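Local coordinates for protein YohF (Salmonella typhimurium, PDB 6WON) that probably acts as an acetoin dehydrogenase, an oxidoreductase of the short-chain dehydrogenase/reductase family built on a Rossmann-type fold, at residues A121-A124 and A125-M128; I16-A19 and C20-L24; Q105-Q108 and I109-V112; I33-H36 and S37-G41. All blocks are in the same frame, centred on the assembly; numbering follows the deposited sequence.

Contact 1: A121-A124 and A125-M128; sequences AQIA and ARHM
Gln122 lays its CB over one face of the Arg126 guanidinium, 4.0 Å above the plane, and the two chains run side by side in the same direction. They stand one turn apart on helix 103-131, a long helix flanking the parallel sheet of this Rossmann-type fold, and form an i to i+4 pair. Both chains set off with CG beside the backbone N (chi1 -83° in Gln122, -81° in Arg126) and then extend, which carries amide and guanidinium to the same level with their planes 45° apart. Gln122 NE2 and Arg126 NH2 come within 3.5 Å, yet each of these donors is satisfied on the second subunit: Gln122 NE2 by the carbonyl oxygens of Phe98 and Met101 there, Arg126 NH2 by that of Ile99. The pair thus presents two neighbouring donor groups to one run of backbone in another chain.

Round the helix the chemistry changes. Ala125 packs on Ile99 of the second subunit as well as on Leu173 of its own chain, while Ala124 lies against Leu86 of strand 85-88. The methyl CE of Met128 passes 4.4 Å from Ala124 CB, a loose apolar contact. Backbone bonds of the usual alpha-helical kind tie the turns together; the one from Met128 N to Ala124 O measures 3.0 Å, whereas His127 N to Ile123 O is weak at 3.3 Å. That same carbonyl has a second neighbour: with His127 NE2 bonded to Glu74, the imidazole brings its edge round until CD2 is 3.2 Å from Ile123 O, in the plane of the ring.

Contact 2: I16-A19 and C20-L24; sequences IGKA and CALLL
Cys20, Ala19 and Lys18 carry most of this one-turn contact, and they show how a single helix can serve three different neighbours. Cys20 turns inward. Its SG stands beside the backbone N, anti to the carbonyl carbon (chi1 -62°), and this torsion swings the sulfur back along the helix until it lies 4.0 Å from Ile16 CG2. The same sulfur is 3.3 Å from Ile16 O, the carbonyl that already accepts the backbone N-H of Cys20 at 2.9 Å in a bond with an N-H...O angle of 170°. Cys20 also packs on Val9 of strand 6-9, so the thiol is buried between the helix and the sheet.

Ala19 has only a methyl group to offer, and it is spent on another helix: it rests on Thr216 and Ala220 of helix 216-226. Its carbonyl meanwhile receives Leu23 N at 3.0 Å.

Lys18 is fully extended, and its aliphatic part runs alongside Leu22, both chains pointing the same way. Lys18 CE comes 4.0 Å from Leu22 CD1, a contact between methylene and methyl that leaves the ammonium group beyond it. Both side chains lean on Thr45 and Lys48 of helix 39-50, and Leu22 N closes the turn on Lys18 O at 2.9 Å. Gly17, without a side chain, contributes its carbonyl to Ala21 N.

A helix that connects strand 6-9 to strand 30-35 and packs on the sheet is the first crossover helix of the Rossmann fold's beta-alpha-beta unit.

Contact 3: Q105-Q108 and I109-V112; sequences QWRQ and IFTV
Thr111 and Arg107 are joined by two hydrogen bonds to one carbonyl. Arg107 O accepts both Thr111 N, at 2.8 Å, and Thr111 OG1, at 2.7 Å, and the two donors approach from opposite faces of the carbonyl plane, the hydroxyl 39° out of it. A water extends the link: it donates to Thr111 OG1 and accepts from Arg107 NH1 at 3.1 Å, lying in the guanidinium plane at its edge. The arginine chain bends at chi2 and chi3 and crosses Phe110 at about a right angle, with Arg107 NH2 3.4 Å from Phe110 CB; that nitrogen is held in a salt bridge by Asp115 of its own chain. Helix 103-131, to which all these residues belong, is one of the subunit-contacting helices of this SDR-type Rossmann fold. Here Asp115 of the second subunit accepts from Trp106 NE1, and Phe118 of the second subunit stacks on the indole. Within the turn, Phe110 CE1 sits 3.4 Å above one face of the indole, toward its rim, with the ring planes at 37°. Phe110 in turn packs on Phe110 of the second subunit. On another side of the helix, Gln105 CG lies 3.6 Å from Ile109 CD1, the two chains side by side, while Gln105 OE1 is bonded to Ser96.

Contact 4: I33-H36 and S37-G41; sequences ITWH and SDERG
The indole of Trp35 has Glu39 spread over one face and the backbone of Ser37 at its edge. Glu39 CB sits 3.5 Å from the centroid of the six-membered ring and only 9° off the normal, a clear CH-pi contact. From there the glutamate stays with the ring: CG is anti to the backbone N and the chain continues extended, which leaves Glu39 CD 3.7 Å from Trp35 CZ2 and the carboxylate plane just 21° from that of the indole. At the edge, Ser37 CA lies in the ring plane, and Ser37 N comes 3.8 Å from Trp35 CE3. With Trp35 CG between the backbone N and the carbonyl carbon (chi1 56°), the indole reaches over the start of the next helix. Ala42 and His60 also touch this ring, the imidazole inclined to it.

One residue before the glutamate, Asp38 occupies the N-cap of helix 39-50. Its OD1 accepts Gly41 N at 2.9 Å, the donor approaching from above the carboxylate plane, and so satisfies an N-H of the first turn that has no helical carbonyl before it.

A strand ending in a short turn and a capped helix, with the strand's last tryptophan packed against the helix's first residue, is here the second beta-alpha connection of the Rossmann fold; in SDR enzymes the end of this strand commonly lies near the adenosine side of the cofactor site.

How the contacts relate
Contacts 1 and 3 lie on one helix, 103-131, about 23 Å apart between centres, and both meet the second subunit; contact 1 is the more buried, whereas contact 3 is only partly buried and includes a water. Contacts 2 and 4 touch no other chain and belong to consecutive beta-alpha-beta units, their nearest atoms about 4 Å apart. Contact 2 is partly buried and mainly aliphatic, as suits a helix lying between the sheet and other helices. Contact 4 lies at the surface, with no hydrogen bond between its segments, and depends on ring-face contact beside a helix cap. In contacts 1 and 3 some polar ends, those of Gln122, Arg126 and Trp106, reach the second subunit, while others stay within the chain.

Contact 1: A121-A124 and A125-M128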
loop_
_atom_site.group_PDB
_atom_site.type_symbol
_atom_site.label_atom_id
_atom_site.label_comp_id
_atom_site.label_asym_id
_atom_site.label_seq_id
_atom_site.Cartn_x
_atom_site.Cartn_y
_atom_site.Cartn_z
ATOM N N ALA B 121 15.681 -19.647 -4.883
ATOM C CA ALA B 121 15.414 -19.416 -3.469
ATOM C C ALA B 121 15.252 -20.726 -2.699
ATOM O O ALA B 121 15.776 -20.866 -1.584
ATOM C CB ALA B 121 14.170 -18.542 -3.313
ATOM N N GLN B 122 14.532 -21.695 -3.273
ATOM C CA GLN B 122 14.357 -22.991 -2.617
ATOM C C GLN B 122 15.702 -23.641 -2.344
ATOM O O GLN B 122 15.980 -24.107 -1.230
ATOM C CB GLN B 122 13.520 -23.923 -3.497
ATOM C CG GLN B 122 12.027 -23.773 -3.410
ATOM C CD GLN B 122 11.316 -24.856 -4.216
ATOM O OE1 GLN B 122 11.648 -25.092 -5.381
ATOM N NE2 GLN B 122 10.352 -25.531 -3.594
ATOM N N ILE B 123 16.547 -23.687 -3.369
ATOM C CA ILE B 123 17.833 -24.361 -3.249
ATOM C C ILE B 123 18.684 -23.695 -2.181
ATOM O O ILE B 123 19.275 -24.368 -1.331
ATOM C CB ILE B 123 18.541 -24.386 -4.614
ATOM C CG1 ILE B 123 17.800 -25.349 -5.550
ATOM C CG2 ILE B 123 20.013 -24.761 -4.444
ATOM C CD1 ILE B 123 18.180 -25.194 -7.003
ATOM N N ALA B 124 18.747 -22.359 -2.196
ATOM C CA ALA B 124 19.562 -21.668 -1.205
ATOM C C ALA B 124 18.991 -21.860 0.196
ATOM O O ALA B 124 19.743 -22.080 1.155
ATOM C CB ALA B 124 19.676 -20.175 -1.545
ATOM N N ALA B 125 17.663 -21.805 0.325
ATOM C CA ALA B 125 17.035 -21.930 1.638
ATOM C C ALA B 125 17.253 -23.323 2.227
ATOM O O ALA B 125 17.480 -23.463 3.439
ATOM C CB ALA B 125 15.546 -21.608 1.529
ATOM N N ARG B 126 17.220 -24.361 1.386
ATOM C CA ARG B 126 17.521 -25.710 1.867
ATOM C C ARG B 126 18.912 -25.782 2.486
ATOM O O ARG B 126 19.108 -26.434 3.519
ATOM C CB ARG B 126 17.400 -26.729 0.728
ATOM C CG ARG B 126 15.978 -27.182 0.433
ATOM C CD ARG B 126 15.865 -27.787 -0.972
ATOM N NE ARG B 126 14.479 -27.847 -1.444
ATOM C CZ ARG B 126 14.114 -27.907 -2.727
ATOM N NH1 ARG B 126 15.027 -27.908 -3.699
ATOM N NH2 ARG B 126 12.824 -27.956 -3.043
ATOM N N HIS B 127 19.896 -25.126 1.867
ATOM C CA HIS B 127 21.242 -25.155 2.431
ATOM C C HIS B 127 21.311 -24.343 3.715
ATOM O O HIS B 127 21.986 -24.743 4.672
ATOM C CB HIS B 127 22.261 -24.645 1.416
ATOM C CG HIS B 127 22.613 -25.650 0.365
ATOM N ND1 HIS B 127 23.700 -26.495 0.480
ATOM C CD2 HIS B 127 22.009 -25.968 -0.805
ATOM C CE1 HIS B 127 23.754 -27.285 -0.579
ATOM N NE2 HIS B 127 22.744 -26.982 -1.378
ATOM N N MET B 128 20.625 -23.198 3.750
ATOM C CA MET B 128 20.644 -22.356 4.942
ATOM C C MET B 128 20.037 -23.079 6.133
ATOM O O MET B 128 20.530 -22.961 7.262
ATOM C CB MET B 128 19.882 -21.056 4.680
ATOM C CG MET B 128 20.579 -20.112 3.710
ATOM S SD MET B 128 19.458 -18.798 3.238
ATOM C CE MET B 128 20.507 -17.841 2.128
#

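Contact 2: I16-A19 and C20-L24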
loop_
_atom_site.group_PDB
_atom_site.type_symbol
_atom_site.label_atom_id
_atom_site.label_comp_id
_atom_site.label_asym_id
_atom_site.label_seq_id
_atom_site.Cartn_x
_atom_site.Cartn_y
_atom_site.Cartn_z
ATOM N N ILE B 16 23.371 -4.203 -11.852
ATOM C CA ILE B 16 23.077 -4.224 -10.421
ATOM C C ILE B 16 23.685 -5.456 -9.773
ATOM O O ILE B 16 24.258 -5.381 -8.681
ATOM C CB ILE B 16 21.554 -4.162 -10.188
ATOM C CG1 ILE B 16 20.993 -2.802 -10.617
ATOM C CG2 ILE B 16 21.221 -4.473 -8.721
ATOM C CD1 ILE B 16 19.488 -2.764 -10.674
ATOM N N GLY B 17 23.561 -6.612 -10.427
ATOM C CA GLY B 17 24.143 -7.827 -9.868
ATOM C C GLY B 17 25.635 -7.692 -9.613
ATOM O O GLY B 17 26.141 -8.086 -8.555
ATOM N N LYS B 18 26.361 -7.126 -10.582
ATOM C CA LYS B 18 27.802 -6.948 -10.412
ATOM C C LYS B 18 28.113 -6.026 -9.234
ATOM O O LYS B 18 29.002 -6.314 -8.418
ATOM C CB LYS B 18 28.408 -6.394 -11.699
ATOM C CG LYS B 18 29.859 -5.961 -11.567
ATOM C CD LYS B 18 30.379 -5.446 -12.897
ATOM C CE LYS B 18 31.830 -5.005 -12.786
ATOM N NZ LYS B 18 32.368 -4.577 -14.107
ATOM N N ALA B 19 27.399 -4.899 -9.141
ATOM C CA ALA B 19 27.620 -3.980 -8.029
ATOM C C ALA B 19 27.385 -4.668 -6.683
ATOM O O ALA B 19 28.191 -4.516 -5.757
ATOM C CB ALA B 19 26.735 -2.738 -8.192
ATOM N N CYS B 20 26.306 -5.456 -6.563
ATOM C CA CYS B 20 26.073 -6.215 -5.331
ATOM C C CYS B 20 27.209 -7.184 -5.053
ATOM O O CYS B 20 27.709 -7.270 -3.923
ATOM C CB CYS B 20 24.736 -6.973 -5.397
ATOM S SG CYS B 20 23.265 -5.926 -5.567
ATOM N N ALA B 21 27.623 -7.937 -6.071
ATOM C CA ALA B 21 28.652 -8.948 -5.848
ATOM C C ALA B 21 29.947 -8.317 -5.354
ATOM O O ALA B 21 30.604 -8.846 -4.448
ATOM C CB ALA B 21 28.897 -9.741 -7.132
ATOM N N LEU B 22 30.332 -7.186 -5.941
ATOM C CA LEU B 22 31.601 -6.565 -5.585
ATOM C C LEU B 22 31.531 -5.912 -4.206
ATOM O O LEU B 22 32.501 -5.957 -3.440
ATOM C CB LEU B 22 31.992 -5.544 -6.654
ATOM C CG LEU B 22 32.452 -6.127 -8.003
ATOM C CD1 LEU B 22 32.964 -5.010 -8.915
ATOM C CD2 LEU B 22 33.530 -7.171 -7.812
ATOM N N LEU B 23 30.402 -5.293 -3.871
ATOM C CA LEU B 23 30.292 -4.696 -2.548
ATOM C C LEU B 23 30.285 -5.769 -1.469
ATOM O O LEU B 23 30.925 -5.607 -0.422
ATOM C CB LEU B 23 29.043 -3.830 -2.466
ATOM C CG LEU B 23 28.889 -2.965 -1.224
ATOM C CD1 LEU B 23 30.198 -2.185 -0.881
ATOM C CD2 LEU B 23 27.721 -2.022 -1.435
ATOM N N LEU B 24 29.600 -6.888 -1.722
ATOM C CA LEU B 24 29.573 -7.967 -0.741
ATOM C C LEU B 24 30.954 -8.585 -0.580
ATOM O O LEU B 24 31.380 -8.872 0.545
ATOM C CB LEU B 24 28.542 -9.029 -1.143
ATOM C CG LEU B 24 27.077 -8.583 -1.053
ATOM C CD1 LEU B 24 26.105 -9.625 -1.652
ATOM C CD2 LEU B 24 26.704 -8.221 0.388
#

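Contact 3: Q105-Q108 and I109-V112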
loop_
_atom_site.group_PDB
_atom_site.type_symbol
_atom_site.label_atom_id
_atom_site.label_comp_id
_atom_site.label_asym_id
_atom_site.label_seq_id
_atom_site.Cartn_x
_atom_site.Cartn_y
_atom_site.Cartn_z
ATOM N N GLN B 105 5.023 -15.579 -24.751
ATOM C CA GLN B 105 5.774 -14.471 -24.187
ATOM C C GLN B 105 5.392 -14.234 -22.733
ATOM O O GLN B 105 6.263 -13.975 -21.893
ATOM C CB GLN B 105 5.536 -13.218 -25.017
ATOM C CG GLN B 105 6.298 -12.023 -24.501
ATOM C CD GLN B 105 6.299 -10.876 -25.482
ATOM O OE1 GLN B 105 5.280 -10.587 -26.129
ATOM N NE2 GLN B 105 7.447 -10.224 -25.617
ATOM N N TRP B 106 4.093 -14.311 -22.424
ATOM C CA TRP B 106 3.636 -14.248 -21.037
ATOM C C TRP B 106 4.376 -15.275 -20.187
ATOM O O TRP B 106 4.916 -14.955 -19.119
ATOM C CB TRP B 106 2.115 -14.481 -20.990
ATOM C CG TRP B 106 1.514 -14.615 -19.627
ATOM C CD1 TRP B 106 1.309 -15.772 -18.924
ATOM C CD2 TRP B 106 1.000 -13.550 -18.802
ATOM N NE1 TRP B 106 0.715 -15.491 -17.710
ATOM C CE2 TRP B 106 0.521 -14.138 -17.610
ATOM C CE3 TRP B 106 0.928 -12.161 -18.947
ATOM C CZ2 TRP B 106 -0.038 -13.381 -16.572
ATOM C CZ3 TRP B 106 0.370 -11.410 -17.916
ATOM C CH2 TRP B 106 -0.103 -12.024 -16.744
ATOM N N ARG B 107 4.449 -16.516 -20.673
ATOM C CA ARG B 107 5.095 -17.565 -19.892
ATOM C C ARG B 107 6.600 -17.356 -19.819
ATOM O O ARG B 107 7.220 -17.634 -18.789
ATOM C CB ARG B 107 4.782 -18.937 -20.488
ATOM C CG ARG B 107 3.371 -19.420 -20.195
ATOM C CD ARG B 107 3.345 -20.350 -18.999
ATOM N NE ARG B 107 3.820 -19.705 -17.773
ATOM C CZ ARG B 107 4.971 -19.984 -17.157
ATOM N NH1 ARG B 107 5.796 -20.926 -17.630
ATOM N NH2 ARG B 107 5.286 -19.334 -16.047
ATOM N N GLN B 108 7.207 -16.889 -20.912
ATOM C CA GLN B 108 8.647 -16.648 -20.909
ATOM C C GLN B 108 9.026 -15.591 -19.870
ATOM O O GLN B 108 10.003 -15.761 -19.130
ATOM C CB GLN B 108 9.101 -16.231 -22.309
ATOM C CG GLN B 108 10.590 -16.001 -22.441
ATOM C CD GLN B 108 10.950 -14.518 -22.469
ATOM O OE1 GLN B 108 11.740 -14.042 -21.651
ATOM N NE2 GLN B 108 10.362 -13.779 -23.415
ATOM N N ILE B 109 8.246 -14.508 -19.776
ATOM C CA ILE B 109 8.547 -13.459 -18.802
ATOM C C ILE B 109 8.389 -13.981 -17.374
ATOM O O ILE B 109 9.233 -13.720 -16.505
ATOM C CB ILE B 109 7.665 -12.222 -19.072
ATOM C CG1 ILE B 109 8.128 -11.543 -20.366
ATOM C CG2 ILE B 109 7.710 -11.264 -17.897
ATOM C CD1 ILE B 109 7.002 -10.877 -21.163
ATOM N N PHE B 110 7.332 -14.752 -17.108
ATOM C CA PHE B 110 7.189 -15.323 -15.766
ATOM C C PHE B 110 8.319 -16.303 -15.461
ATOM O O PHE B 110 8.800 -16.368 -14.320
ATOM C CB PHE B 110 5.829 -15.994 -15.611
ATOM C CG PHE B 110 4.758 -15.058 -15.112
ATOM C CD1 PHE B 110 4.161 -14.154 -15.973
ATOM C CD2 PHE B 110 4.372 -15.069 -13.785
ATOM C CE1 PHE B 110 3.183 -13.269 -15.510
ATOM C CE2 PHE B 110 3.387 -14.205 -13.317
ATOM C CZ PHE B 110 2.799 -13.297 -14.182
ATOM N N THR B 111 8.770 -17.044 -16.477
ATOM C CA THR B 111 9.860 -18.001 -16.292
ATOM C C THR B 111 11.113 -17.313 -15.754
ATOM O O THR B 111 11.676 -17.734 -14.736
ATOM C CB THR B 111 10.140 -18.713 -17.613
ATOM O OG1 THR B 111 9.002 -19.507 -17.955
ATOM C CG2 THR B 111 11.394 -19.632 -17.522
ATOM N N VAL B 112 11.534 -16.219 -16.398
ATOM C CA VAL B 112 12.775 -15.554 -16.006
ATOM C C VAL B 112 12.586 -14.636 -14.796
ATOM O O VAL B 112 13.534 -14.421 -14.023
ATOM C CB VAL B 112 13.367 -14.778 -17.198
ATOM C CG1 VAL B 112 13.789 -15.731 -18.309
ATOM C CG2 VAL B 112 12.375 -13.764 -17.718
HETATM O O HOH W 1 8.500 -21.625 -16.263
#

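Contact 4: I33-H36 and S37-G41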
loop_
_atom_site.group_PDB
_atom_site.type_symbol
_atom_site.label_atom_id
_atom_site.label_comp_id
_atom_site.label_asym_id
_atom_site.label_seq_id
_atom_site.Cartn_x
_atom_site.Cartn_y
_atom_site.Cartn_z
ATOM N N ILE B 33 29.027 -15.995 -8.476
ATOM C CA ILE B 33 28.613 -15.144 -9.589
ATOM C C ILE B 33 27.994 -16.033 -10.659
ATOM O O ILE B 33 28.620 -17.007 -11.089
ATOM C CB ILE B 33 29.818 -14.367 -10.160
ATOM C CG1 ILE B 33 30.293 -13.290 -9.189
ATOM C CG2 ILE B 33 29.517 -13.783 -11.533
ATOM C CD1 ILE B 33 31.818 -13.124 -9.173
ATOM N N THR B 34 26.774 -15.711 -11.096
ATOM C CA THR B 34 26.194 -16.412 -12.240
ATOM C C THR B 34 26.056 -15.460 -13.420
ATOM O O THR B 34 25.931 -14.242 -13.252
ATOM C CB THR B 34 24.835 -17.060 -11.921
ATOM O OG1 THR B 34 23.762 -16.103 -12.065
ATOM C CG2 THR B 34 24.837 -17.641 -10.526
ATOM N N TRP B 35 26.096 -16.035 -14.625
ATOM C CA TRP B 35 26.044 -15.276 -15.863
ATOM C C TRP B 35 25.241 -16.046 -16.904
ATOM O O TRP B 35 25.279 -17.283 -16.962
ATOM C CB TRP B 35 27.454 -14.979 -16.403
ATOM C CG TRP B 35 28.312 -16.205 -16.608
ATOM C CD1 TRP B 35 29.104 -16.814 -15.677
ATOM C CD2 TRP B 35 28.478 -16.954 -17.826
ATOM N NE1 TRP B 35 29.749 -17.894 -16.234
ATOM C CE2 TRP B 35 29.382 -18.005 -17.549
ATOM C CE3 TRP B 35 27.943 -16.844 -19.118
ATOM C CZ2 TRP B 35 29.765 -18.941 -18.516
ATOM C CZ3 TRP B 35 28.329 -17.778 -20.082
ATOM C CH2 TRP B 35 29.228 -18.814 -19.772
ATOM N N HIS B 36 24.523 -15.324 -17.733
ATOM C CA HIS B 36 23.699 -15.916 -18.746
ATOM C C HIS B 36 24.440 -16.056 -20.071
ATOM O O HIS B 36 24.537 -17.112 -20.549
ATOM C CB HIS B 36 22.433 -15.151 -18.906
ATOM C CG HIS B 36 21.580 -15.630 -20.025
ATOM N ND1 HIS B 36 20.742 -16.708 -19.916
ATOM C CD2 HIS B 36 21.446 -15.177 -21.285
ATOM C CE1 HIS B 36 20.124 -16.893 -21.057
ATOM N NE2 HIS B 36 20.540 -15.983 -21.906
ATOM N N SER B 37 25.016 -14.999 -20.586
ATOM C CA SER B 37 25.802 -15.083 -21.810
ATOM C C SER B 37 27.104 -14.297 -21.786
ATOM O O SER B 37 27.919 -14.477 -22.699
ATOM C CB SER B 37 24.970 -14.615 -23.013
ATOM O OG SER B 37 24.922 -13.208 -23.043
ATOM N N ASP B 38 27.336 -13.449 -20.783
ATOM C CA ASP B 38 28.533 -12.605 -20.735
ATOM C C ASP B 38 29.526 -13.219 -19.752
ATOM O O ASP B 38 29.700 -12.754 -18.621
ATOM C CB ASP B 38 28.172 -11.173 -20.348
ATOM C CG ASP B 38 29.392 -10.251 -20.300
ATOM O OD1 ASP B 38 30.486 -10.647 -20.762
ATOM O OD2 ASP B 38 29.256 -9.123 -19.785
ATOM N N GLU B 39 30.201 -14.271 -20.213
ATOM C CA GLU B 39 31.167 -14.964 -19.368
ATOM C C GLU B 39 32.350 -14.069 -19.012
ATOM O O GLU B 39 32.873 -14.140 -17.895
ATOM C CB GLU B 39 31.653 -16.238 -20.064
ATOM C CG GLU B 39 32.782 -16.910 -19.311
ATOM C CD GLU B 39 33.152 -18.272 -19.855
ATOM O OE1 GLU B 39 33.549 -19.128 -19.031
ATOM O OE2 GLU B 39 33.052 -18.491 -21.087
ATOM N N ARG B 40 32.795 -13.223 -19.941
ATOM C CA ARG B 40 33.969 -12.405 -19.651
ATOM C C ARG B 40 33.666 -11.359 -18.586
ATOM O O ARG B 40 34.503 -11.097 -17.716
ATOM C CB ARG B 40 34.488 -11.751 -20.928
ATOM C CG ARG B 40 35.249 -12.715 -21.814
ATOM C CD ARG B 40 36.275 -11.987 -22.659
ATOM N NE ARG B 40 35.750 -10.705 -23.123
ATOM C CZ ARG B 40 35.008 -10.548 -24.217
ATOM N NH1 ARG B 40 34.704 -11.594 -24.979
ATOM N NH2 ARG B 40 34.574 -9.337 -24.555
ATOM N N GLY B 41 32.475 -10.760 -18.628
ATOM C CA GLY B 41 32.061 -9.885 -17.542
ATOM C C GLY B 41 31.998 -10.603 -16.207
ATOM O O GLY B 41 32.355 -10.041 -15.168
#